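Local coordinates for hypothetical protein Atu1540 (Agrobacterium tumefaciens str. C58, PDB 2HWJ) that is of unknown function but belongs to a putative ParB-like nuclease family, a relationship consistent with, though no proof of, action on nucleic acid, at residues 17-27 / 123-134; 50-60 / 83-94. One frame throughout, in Å; residues are numbered along the deposited sequence.

Interaction 1: 17-27 / 123-134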
loop_
_atom_site.group_PDB
_atom_site.type_symbol
_atom_site.label_atom_id
_atom_site.label_comp_id
_atom_site.label_asym_id
_atom_site.label_seq_id
_atom_site.Cartn_x
_atom_site.Cartn_y
_atom_site.Cartn_z
ATOM N N LEU A 17 23.667 -9.463 -13.360
ATOM C CA LEU A 17 22.658 -8.665 -12.694
ATOM C C LEU A 17 23.155 -7.356 -12.261
ATOM O O LEU A 17 24.211 -7.233 -11.671
ATOM C CB LEU A 17 22.128 -9.305 -11.448
ATOM C CG LEU A 17 21.089 -10.362 -11.690
ATOM C CD1 LEU A 17 21.089 -11.321 -10.485
ATOM C CD2 LEU A 17 19.775 -9.670 -11.856
ATOM N N ARG A 18 22.344 -6.358 -12.478
ATOM C CA ARG A 18 22.733 -5.072 -12.075
ATOM C C ARG A 18 22.077 -4.746 -10.733
ATOM O O ARG A 18 20.892 -4.689 -10.648
ATOM C CB ARG A 18 22.359 -4.107 -13.184
ATOM C CG ARG A 18 23.278 -4.273 -14.343
ATOM C CD ARG A 18 24.265 -3.156 -14.443
ATOM N NE ARG A 18 24.463 -2.884 -15.869
ATOM C CZ ARG A 18 25.589 -3.093 -16.563
ATOM N NH1 ARG A 18 26.721 -3.480 -15.961
ATOM N NH2 ARG A 18 25.603 -2.851 -17.878
ATOM N N PRO A 19 22.863 -4.527 -9.688
ATOM C CA PRO A 19 22.405 -4.164 -8.354
ATOM C C PRO A 19 21.473 -2.944 -8.336
ATOM O O PRO A 19 21.521 -2.168 -9.284
ATOM C CB PRO A 19 23.702 -3.746 -7.632
ATOM C CG PRO A 19 24.760 -4.422 -8.326
ATOM C CD PRO A 19 24.325 -4.666 -9.764
ATOM N N THR A 20 20.697 -2.720 -7.247
ATOM C CA THR A 20 20.020 -1.463 -7.183
ATOM C C THR A 20 20.231 -0.792 -5.861
ATOM O O THR A 20 19.486 0.111 -5.459
ATOM C CB THR A 20 18.466 -1.588 -7.625
ATOM O OG1 THR A 20 17.759 -2.433 -6.734
ATOM C CG2 THR A 20 18.269 -2.105 -9.092
ATOM N N GLN A 21 21.275 -1.191 -5.159
ATOM C CA GLN A 21 21.693 -0.578 -3.860
ATOM C C GLN A 21 23.199 -0.708 -3.712
ATOM O O GLN A 21 23.855 -1.533 -4.370
ATOM C CB GLN A 21 20.953 -1.212 -2.669
ATOM C CG GLN A 21 21.288 -2.666 -2.367
ATOM C CD GLN A 21 20.319 -3.282 -1.408
ATOM O OE1 GLN A 21 19.152 -3.287 -1.696
ATOM N NE2 GLN A 21 20.791 -3.858 -0.280
ATOM N N ILE A 22 23.771 0.104 -2.847
ATOM C CA ILE A 22 25.201 0.234 -2.719
ATOM C C ILE A 22 25.725 -0.717 -1.679
ATOM O O ILE A 22 26.839 -1.205 -1.812
ATOM C CB ILE A 22 25.521 1.676 -2.395
ATOM C CG1 ILE A 22 25.169 2.506 -3.614
ATOM C CG2 ILE A 22 26.984 1.859 -2.179
ATOM C CD1 ILE A 22 25.150 3.889 -3.399
ATOM N N ALA A 23 24.905 -1.054 -0.671
ATOM C CA ALA A 23 25.434 -1.783 0.505
ATOM C C ALA A 23 24.568 -2.918 0.967
ATOM O O ALA A 23 23.411 -2.950 0.631
ATOM C CB ALA A 23 25.798 -0.841 1.657
ATOM N N VAL A 24 25.176 -3.872 1.676
ATOM C CA VAL A 24 24.478 -4.938 2.378
ATOM C C VAL A 24 25.303 -5.231 3.625
ATOM O O VAL A 24 26.421 -4.715 3.785
ATOM C CB VAL A 24 24.435 -6.243 1.560
ATOM C CG1 VAL A 24 23.497 -6.151 0.377
ATOM C CG2 VAL A 24 25.892 -6.647 1.070
ATOM N N GLY A 25 24.778 -6.073 4.507
ATOM C CA GLY A 25 25.434 -6.401 5.755
ATOM C C GLY A 25 26.113 -7.716 5.495
ATOM O O GLY A 25 25.471 -8.732 5.295
ATOM N N PHE A 26 27.437 -7.704 5.486
ATOM C CA PHE A 26 28.184 -8.853 5.115
ATOM C C PHE A 26 27.955 -9.911 6.119
ATOM O O PHE A 26 28.032 -11.080 5.763
ATOM C CB PHE A 26 29.642 -8.502 5.080
ATOM C CG PHE A 26 30.067 -7.907 3.796
ATOM C CD1 PHE A 26 31.418 -7.805 3.485
ATOM C CD2 PHE A 26 29.100 -7.419 2.885
ATOM C CE1 PHE A 26 31.795 -7.230 2.279
ATOM C CE2 PHE A 26 29.462 -6.844 1.669
ATOM C CZ PHE A 26 30.782 -6.746 1.346
ATOM N N ARG A 27 27.678 -9.544 7.374
ATOM C CA ARG A 27 27.395 -10.597 8.360
ATOM C C ARG A 27 26.196 -11.453 7.910
ATOM O O ARG A 27 26.221 -12.668 8.062
ATOM C CB ARG A 27 27.151 -10.030 9.770
ATOM C CG ARG A 27 27.960 -10.708 10.845
ATOM C CD ARG A 27 27.472 -10.413 12.257
ATOM N NE ARG A 27 26.217 -11.111 12.539
ATOM C CZ ARG A 27 26.036 -12.008 13.521
ATOM N NH1 ARG A 27 27.057 -12.327 14.335
ATOM N NH2 ARG A 27 24.824 -12.583 13.680
ATOM N N ASP A 123 26.630 6.178 -8.704
ATOM C CA ASP A 123 27.457 5.503 -7.690
ATOM C C ASP A 123 26.921 4.114 -7.395
ATOM O O ASP A 123 27.618 3.391 -6.710
ATOM C CB ASP A 123 27.609 6.313 -6.399
ATOM C CG ASP A 123 28.488 7.578 -6.585
ATOM O OD1 ASP A 123 28.114 8.703 -6.117
ATOM O OD2 ASP A 123 29.575 7.471 -7.196
ATOM N N ILE A 124 25.721 3.725 -7.911
ATOM C CA ILE A 124 25.253 2.339 -7.706
ATOM C C ILE A 124 26.174 1.371 -8.452
ATOM O O ILE A 124 26.273 1.502 -9.642
ATOM C CB ILE A 124 23.853 2.007 -8.222
ATOM C CG1 ILE A 124 22.737 2.936 -7.700
ATOM C CG2 ILE A 124 23.528 0.531 -7.944
ATOM C CD1 ILE A 124 22.690 3.066 -6.287
ATOM N N PRO A 125 26.781 0.371 -7.764
ATOM C CA PRO A 125 27.675 -0.603 -8.391
ATOM C C PRO A 125 27.014 -1.317 -9.538
ATOM O O PRO A 125 25.857 -1.638 -9.428
ATOM C CB PRO A 125 27.883 -1.672 -7.283
ATOM C CG PRO A 125 26.779 -1.518 -6.352
ATOM C CD PRO A 125 26.536 -0.001 -6.351
ATOM N N LYS A 126 27.765 -1.606 -10.579
ATOM C CA LYS A 126 27.324 -2.404 -11.699
ATOM C C LYS A 126 27.388 -3.884 -11.491
ATOM O O LYS A 126 26.533 -4.557 -11.975
ATOM C CB LYS A 126 28.046 -2.036 -12.990
ATOM C CG LYS A 126 27.746 -0.583 -13.451
ATOM C CD LYS A 126 28.955 0.286 -13.121
ATOM C CE LYS A 126 28.520 1.627 -12.541
ATOM N NZ LYS A 126 27.775 2.538 -13.516
ATOM N N ASN A 127 28.339 -4.410 -10.743
ATOM C CA ASN A 127 28.300 -5.815 -10.370
ATOM C C ASN A 127 28.026 -6.005 -8.881
ATOM O O ASN A 127 28.517 -5.221 -8.031
ATOM C CB ASN A 127 29.631 -6.468 -10.665
ATOM C CG ASN A 127 30.383 -5.750 -11.727
ATOM O OD1 ASN A 127 30.368 -6.153 -12.915
ATOM N ND2 ASN A 127 31.065 -4.651 -11.329
ATOM N N ILE A 128 27.266 -7.059 -8.585
ATOM C CA ILE A 128 27.065 -7.599 -7.258
ATOM C C ILE A 128 28.374 -7.700 -6.450
ATOM O O ILE A 128 28.440 -7.211 -5.340
ATOM C CB ILE A 128 26.457 -9.007 -7.401
ATOM C CG1 ILE A 128 25.076 -8.951 -8.086
ATOM C CG2 ILE A 128 26.251 -9.640 -6.089
ATOM C CD1 ILE A 128 23.941 -8.421 -7.131
ATOM N N HIS A 129 29.416 -8.324 -6.998
ATOM C CA HIS A 129 30.667 -8.444 -6.242
ATOM C C HIS A 129 31.223 -7.069 -5.679
ATOM O O HIS A 129 32.074 -7.078 -4.827
ATOM C CB HIS A 129 31.688 -9.337 -6.992
ATOM C CG HIS A 129 32.322 -8.708 -8.235
ATOM N ND1 HIS A 129 32.936 -7.457 -8.242
ATOM C CD2 HIS A 129 32.523 -9.205 -9.493
ATOM C CE1 HIS A 129 33.455 -7.203 -9.442
ATOM N NE2 HIS A 129 33.222 -8.250 -10.217
ATOM N N ASP A 130 30.680 -5.920 -6.127
ATOM C CA ASP A 130 30.989 -4.564 -5.594
ATOM C C ASP A 130 30.087 -4.014 -4.468
ATOM O O ASP A 130 30.264 -2.944 -4.030
ATOM C CB ASP A 130 30.888 -3.520 -6.693
ATOM C CG ASP A 130 31.982 -3.655 -7.763
ATOM O OD1 ASP A 130 33.122 -4.068 -7.431
ATOM O OD2 ASP A 130 31.660 -3.300 -8.946
ATOM N N LEU A 131 29.084 -4.709 -4.004
ATOM C CA LEU A 131 28.410 -4.232 -2.824
ATOM C C LEU A 131 29.374 -3.931 -1.681
ATOM O O LEU A 131 30.314 -4.644 -1.489
ATOM C CB LEU A 131 27.385 -5.252 -2.435
ATOM C CG LEU A 131 26.345 -5.190 -3.564
ATOM C CD1 LEU A 131 25.259 -6.241 -3.425
ATOM C CD2 LEU A 131 25.693 -3.781 -3.574
ATOM N N GLU A 132 29.126 -2.822 -0.975
ATOM C CA GLU A 132 29.810 -2.367 0.235
ATOM C C GLU A 132 29.185 -2.988 1.467
ATOM O O GLU A 132 28.000 -3.367 1.451
ATOM C CB GLU A 132 29.636 -0.873 0.377
ATOM C CG GLU A 132 30.446 -0.115 -0.574
ATOM C CD GLU A 132 30.223 1.418 -0.500
ATOM O OE1 GLU A 132 30.556 2.124 -1.516
ATOM O OE2 GLU A 132 29.753 1.923 0.564
ATOM N N ASP A 133 29.941 -3.045 2.565
ATOM C CA ASP A 133 29.444 -3.738 3.759
ATOM C C ASP A 133 28.858 -2.700 4.615
ATOM O O ASP A 133 29.615 -1.831 5.053
ATOM C CB ASP A 133 30.573 -4.450 4.480
ATOM C CG ASP A 133 30.142 -5.125 5.813
ATOM O OD1 ASP A 133 28.954 -5.456 6.088
ATOM O OD2 ASP A 133 31.052 -5.369 6.633
ATOM N N ASP A 134 27.532 -2.744 4.848
ATOM C CA ASP A 134 26.992 -1.875 5.888
ATOM C C ASP A 134 26.744 -2.625 7.234
ATOM O O ASP A 134 25.782 -3.344 7.421
ATOM C CB ASP A 134 25.886 -0.962 5.403
ATOM C CG ASP A 134 25.170 -0.174 6.563
ATOM O OD1 ASP A 134 25.677 -0.211 7.734
ATOM O OD2 ASP A 134 24.074 0.487 6.316
HETATM O O HOH W 1 28.095 -6.613 8.084
#

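Interaction 2: 50-60 / 83-94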
loop_
_atom_site.group_PDB
_atom_site.type_symbol
_atom_site.label_atom_id
_atom_site.label_comp_id
_atom_site.label_asym_id
_atom_site.label_seq_id
_atom_site.Cartn_x
_atom_site.Cartn_y
_atom_site.Cartn_z
ATOM N N ASN A 50 15.059 -23.979 -6.525
ATOM C CA ASN A 50 15.979 -22.935 -6.272
ATOM C C ASN A 50 15.275 -21.638 -6.107
ATOM O O ASN A 50 14.089 -21.513 -6.371
ATOM C CB ASN A 50 16.912 -22.759 -7.438
ATOM C CG ASN A 50 17.407 -24.033 -7.952
ATOM O OD1 ASN A 50 17.763 -24.147 -9.132
ATOM N ND2 ASN A 50 17.434 -25.034 -7.086
ATOM N N HIS A 51 16.074 -20.664 -5.715
ATOM C CA HIS A 51 15.611 -19.331 -5.447
ATOM C C HIS A 51 15.332 -18.686 -6.757
ATOM O O HIS A 51 15.990 -18.979 -7.765
ATOM C CB HIS A 51 16.670 -18.534 -4.682
ATOM C CG HIS A 51 17.212 -19.285 -3.520
ATOM N ND1 HIS A 51 18.361 -20.058 -3.607
ATOM C CD2 HIS A 51 16.695 -19.503 -2.280
ATOM C CE1 HIS A 51 18.572 -20.647 -2.438
ATOM N NE2 HIS A 51 17.565 -20.345 -1.627
ATOM N N ILE A 52 14.324 -17.826 -6.701
ATOM C CA ILE A 52 13.899 -16.984 -7.785
ATOM C C ILE A 52 14.029 -15.626 -7.217
ATOM O O ILE A 52 13.584 -15.385 -6.127
ATOM C CB ILE A 52 12.380 -17.120 -8.048
ATOM C CG1 ILE A 52 11.928 -18.431 -7.492
ATOM C CG2 ILE A 52 12.070 -16.913 -9.543
ATOM C CD1 ILE A 52 10.559 -19.032 -8.170
ATOM N N VAL A 53 14.424 -14.698 -8.032
ATOM C CA VAL A 53 14.711 -13.408 -7.549
ATOM C C VAL A 53 13.995 -12.463 -8.487
ATOM O O VAL A 53 13.942 -12.716 -9.674
ATOM C CB VAL A 53 16.230 -13.422 -7.539
ATOM C CG1 VAL A 53 16.909 -12.436 -8.429
ATOM C CG2 VAL A 53 16.732 -13.614 -6.104
ATOM N N PRO A 54 13.313 -11.447 -7.962
ATOM C CA PRO A 54 12.539 -10.555 -8.871
ATOM C C PRO A 54 13.442 -9.541 -9.527
ATOM O O PRO A 54 14.430 -9.113 -8.967
ATOM C CB PRO A 54 11.627 -9.818 -7.903
ATOM C CG PRO A 54 12.347 -9.679 -6.718
ATOM C CD PRO A 54 13.187 -11.002 -6.567
ATOM N N VAL A 55 13.078 -9.055 -10.672
ATOM C CA VAL A 55 14.017 -8.284 -11.502
ATOM C C VAL A 55 13.215 -7.334 -12.412
ATOM O O VAL A 55 12.027 -7.508 -12.597
ATOM C CB VAL A 55 14.690 -9.346 -12.342
ATOM C CG1 VAL A 55 14.632 -9.053 -13.850
ATOM C CG2 VAL A 55 16.008 -9.832 -11.735
ATOM N N VAL A 56 13.835 -6.312 -12.971
ATOM C CA VAL A 56 13.122 -5.343 -13.789
ATOM C C VAL A 56 13.918 -5.257 -15.048
ATOM O O VAL A 56 15.104 -5.291 -15.019
ATOM C CB VAL A 56 13.116 -3.968 -13.017
ATOM C CG1 VAL A 56 13.162 -2.785 -13.929
ATOM C CG2 VAL A 56 11.903 -3.841 -12.186
ATOM N N ALA A 57 13.321 -5.106 -16.188
ATOM C CA ALA A 57 14.154 -5.055 -17.377
ATOM C C ALA A 57 14.501 -3.582 -17.576
ATOM O O ALA A 57 13.613 -2.759 -17.607
ATOM C CB ALA A 57 13.451 -5.674 -18.611
ATOM N N GLY A 58 15.802 -3.265 -17.675
ATOM C CA GLY A 58 16.253 -1.915 -17.895
ATOM C C GLY A 58 16.732 -1.741 -19.283
ATOM O O GLY A 58 16.538 -2.578 -20.119
ATOM N N PRO A 59 17.423 -0.648 -19.515
ATOM C CA PRO A 59 17.948 -0.190 -20.782
ATOM C C PRO A 59 18.918 -1.196 -21.346
ATOM O O PRO A 59 19.522 -1.936 -20.580
ATOM C CB PRO A 59 18.719 1.035 -20.409
ATOM C CG PRO A 59 18.140 1.450 -19.163
ATOM C CD PRO A 59 17.805 0.223 -18.405
ATOM N N LYS A 60 19.066 -1.229 -22.682
ATOM C CA LYS A 60 19.868 -2.273 -23.353
ATOM C C LYS A 60 19.270 -3.524 -22.871
ATOM O O LYS A 60 18.080 -3.545 -22.510
ATOM C CB LYS A 60 21.315 -2.195 -22.915
ATOM C CG LYS A 60 21.870 -0.816 -23.221
ATOM C CD LYS A 60 21.671 -0.510 -24.721
ATOM C CE LYS A 60 21.528 1.007 -24.983
ATOM N NZ LYS A 60 22.856 1.798 -24.965
ATOM N N VAL A 83 21.007 -17.640 -11.460
ATOM C CA VAL A 83 19.895 -17.661 -10.542
ATOM C C VAL A 83 18.574 -17.507 -11.354
ATOM O O VAL A 83 18.551 -16.780 -12.324
ATOM C CB VAL A 83 20.048 -16.575 -9.467
ATOM C CG1 VAL A 83 19.988 -15.124 -10.068
ATOM C CG2 VAL A 83 18.934 -16.686 -8.422
ATOM N N LEU A 84 17.489 -18.175 -10.971
ATOM C CA LEU A 84 16.189 -17.957 -11.602
ATOM C C LEU A 84 15.678 -16.603 -11.239
ATOM O O LEU A 84 15.979 -16.087 -10.125
ATOM C CB LEU A 84 15.206 -18.928 -11.043
ATOM C CG LEU A 84 15.599 -20.388 -11.249
ATOM C CD1 LEU A 84 14.533 -21.265 -10.696
ATOM C CD2 LEU A 84 15.965 -20.684 -12.736
ATOM N N THR A 85 14.926 -16.002 -12.146
ATOM C CA THR A 85 14.480 -14.639 -11.987
ATOM C C THR A 85 13.061 -14.588 -12.578
ATOM O O THR A 85 12.662 -15.464 -13.356
ATOM C CB THR A 85 15.215 -13.705 -12.949
ATOM O OG1 THR A 85 15.097 -14.239 -14.286
ATOM C CG2 THR A 85 16.692 -13.526 -12.637
ATOM N N SER A 86 12.324 -13.525 -12.241
ATOM C CA SER A 86 11.035 -13.294 -12.784
ATOM C C SER A 86 10.990 -11.808 -13.007
ATOM O O SER A 86 11.187 -11.026 -12.064
ATOM C CB SER A 86 9.976 -13.645 -11.779
ATOM O OG SER A 86 8.722 -13.485 -12.405
ATOM N N GLU A 87 10.793 -11.431 -14.262
ATOM C CA GLU A 87 10.693 -10.076 -14.630
ATOM C C GLU A 87 9.334 -9.611 -14.133
ATOM O O GLU A 87 8.316 -10.171 -14.525
ATOM C CB GLU A 87 10.848 -9.976 -16.160
ATOM C CG GLU A 87 10.667 -8.596 -16.771
ATOM C CD GLU A 87 10.893 -8.571 -18.342
ATOM O OE1 GLU A 87 9.900 -8.315 -19.128
ATOM O OE2 GLU A 87 12.067 -8.762 -18.775
ATOM N N VAL A 88 9.331 -8.586 -13.281
ATOM C CA VAL A 88 8.113 -7.980 -12.766
ATOM C C VAL A 88 7.812 -6.571 -13.301
ATOM O O VAL A 88 6.873 -5.907 -12.840
ATOM C CB VAL A 88 8.106 -7.874 -11.238
ATOM C CG1 VAL A 88 8.196 -9.230 -10.652
ATOM C CG2 VAL A 88 9.247 -6.969 -10.744
ATOM N N ALA A 89 8.613 -6.089 -14.235
ATOM C CA ALA A 89 8.340 -4.810 -14.849
ATOM C C ALA A 89 9.340 -4.590 -15.925
ATOM O O ALA A 89 10.463 -5.107 -15.877
ATOM C CB ALA A 89 8.408 -3.697 -13.832
ATOM N N LYS A 90 8.929 -3.788 -16.888
ATOM C CA LYS A 90 9.659 -3.662 -18.145
ATOM C C LYS A 90 9.829 -2.187 -18.408
ATOM O O LYS A 90 8.858 -1.500 -18.750
ATOM C CB LYS A 90 8.857 -4.336 -19.270
ATOM C CG LYS A 90 9.731 -5.051 -20.267
ATOM C CD LYS A 90 8.910 -5.922 -21.294
ATOM C CE LYS A 90 9.844 -6.460 -22.436
ATOM N NZ LYS A 90 11.385 -6.704 -22.048
ATOM N N PHE A 91 11.039 -1.684 -18.228
ATOM C CA PHE A 91 11.344 -0.307 -18.548
ATOM C C PHE A 91 12.393 -0.166 -19.653
ATOM O O PHE A 91 12.986 0.910 -19.856
ATOM C CB PHE A 91 11.869 0.427 -17.331
ATOM C CG PHE A 91 10.997 0.375 -16.156
ATOM C CD1 PHE A 91 9.677 0.668 -16.232
ATOM C CD2 PHE A 91 11.523 0.051 -14.936
ATOM C CE1 PHE A 91 8.846 0.619 -15.128
ATOM C CE2 PHE A 91 10.701 0.018 -13.797
ATOM C CZ PHE A 91 9.327 0.304 -13.923
ATOM N N SER A 92 12.607 -1.221 -20.399
ATOM C CA SER A 92 13.627 -1.203 -21.394
ATOM C C SER A 92 13.254 -0.285 -22.518
ATOM O O SER A 92 14.023 -0.092 -23.351
ATOM C CB SER A 92 13.864 -2.610 -21.912
ATOM O OG SER A 92 12.594 -3.112 -22.293
ATOM N N HIS A 93 12.120 0.340 -22.591
ATOM C CA HIS A 93 12.026 1.427 -23.619
ATOM C C HIS A 93 12.727 2.719 -23.138
ATOM O O HIS A 93 12.921 3.627 -23.901
ATOM C CB HIS A 93 10.589 1.731 -24.057
ATOM C CG HIS A 93 9.697 2.044 -22.924
ATOM N ND1 HIS A 93 9.486 1.160 -21.889
ATOM C CD2 HIS A 93 9.014 3.175 -22.597
ATOM C CE1 HIS A 93 8.696 1.726 -20.982
ATOM N NE2 HIS A 93 8.381 2.947 -21.393
ATOM N N LEU A 94 13.077 2.836 -21.877
ATOM C CA LEU A 94 13.681 4.101 -21.434
ATOM C C LEU A 94 15.204 4.235 -21.689
ATOM O O LEU A 94 15.958 3.243 -21.587
ATOM C CB LEU A 94 13.401 4.318 -19.927
ATOM C CG LEU A 94 11.924 4.170 -19.561
ATOM C CD1 LEU A 94 11.620 4.371 -18.108
ATOM C CD2 LEU A 94 11.018 5.089 -20.396
#

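Interaction 1: 17-27 / 123-134
Ala-23 and Val-24 pair in parallel with Glu-132 and Asp-133, forming a two-stranded sheet between segments 96 residues apart in the chain. Glu-132 sits between two backbone bonds: its N donates to Ile-22 O (2.9 Å, 173° at the hydrogen), and its O accepts from Val-24 N. Asp-134 N also approaches Val-24 O, though so closely at this resolution that the detail is doubtful, and at this point both segments turn into helices. Across the strand pair Leu-131 CB meets Val-24 CG2 at 4.1 Å. Gly-25 is the N-cap residue of helix 26-37 and Asp-134 that of helix 135-146, so the short sheet brings two helix starts side by side. Asp-134 OD1 also forms a salt bridge with Arg-166.

At the first of these starts Asp-133 serves Phe-26 twice. With CG anti to the backbone N (chi1 176°), its carboxylate is put beside Phe-26 CB and CG, and OD1 takes the N-H of Phe-26 at 2.8 Å from above the carboxylate plane. The same side chain covers one ring face: Asp-133 CB lies 3.5 Å from the Phe-26 ring centroid in a CH-pi contact, and the carboxylate is stacked only 10° from parallel with the ring. A water links Asp-133 OD1 to Arg-27 N.

From Ile-22 back to Pro-19 the contact is largely apolar. Ile-22 crosses Ile-124 at about a right angle, CG1 meeting CD1 at 3.7 Å, while its CG2 branch runs alongside Glu-132, whose OE2 is bound by Ala-114 N. Pro-19 packs its CB against Pro-125 CG at 4.0 Å, and its CG packs loosely on Ile-128, by CD1.

Interaction 2: 50-60 / 83-94
Strands 52-57 and 83-90 run parallel as the two inner strands of the mixed four-stranded sheet, flanked by strand 9-13 beyond 83-90 and by strand 63-65 beyond 52-57. Their axes approach to 4.3 Å at 37°. Bonds alternate between the strands: Val-53 N to Leu-84 O, Ser-86 N to Val-53 O, then a weak one from Val-55 N to Ser-86 O. Val-88 N gives Val-55 O a much straighter bond, 3.0 Å long with 173° at the hydrogen.

Here a beta bulge intervenes. Val-55 pairs with Glu-87 but Ala-57 with Lys-90, one extra residue being taken up on the second strand. Pairing resumes with Ala-57 N to Ala-89 O at 2.9 Å, and Phe-91 N closes on Ala-57 O as segment 83-94 enters the type I turn from Phe-91 to Leu-94.

Side chains divide between the two faces. On that of Val-53 and Val-55, Val-55 CG2 meets Thr-85 CG2 obliquely at 3.9 Å; Thr-85 OG1 is hydrogen-bonded to Ser-10 of the neighbouring strand. Further along this face, Glu-87 extends with CG anti to its N (chi1 176°), carrying OE2 to 3.4 Å from Ala-57 CB, while Lys-90 CG flanks the same methyl at 4.1 Å. On the face of Ile-52 and Pro-54, Ile-52 CG2 rests 4.0 Å from Leu-84 CB. At the bulge the two methyls of Val-56 part: CG2 packs on Ala-89 CB, and CG1 on Phe-91 CD2, beside Met-103 of helix 96-105. Near the start of the strands, Ile-52 and Leu-84 also touch a second subunit.

In the fold
Interactions 1 and 2 both pair strands in parallel, but to different extents. Interaction 2 joins the inner strands of the main sheet, depends on a long run of backbone bonds, and reaches other subunits at both ends. Interaction 1, its centre about 9 Å from the centre of the chain, against about 16 Å for the centre of interaction 2, has just two bridges; loop packing and the carboxylate of Asp-133 at the start of helix 26-37 supply much of the rest, and no other subunit touches it. Both are partly buried. Interaction 2 is nested in the loop that interaction 1 closes, and Leu-17 joins them: its CD2 lies 3.8 Å from Val-55 CG2, its CD1 4.0 Å from Val-83 CG1.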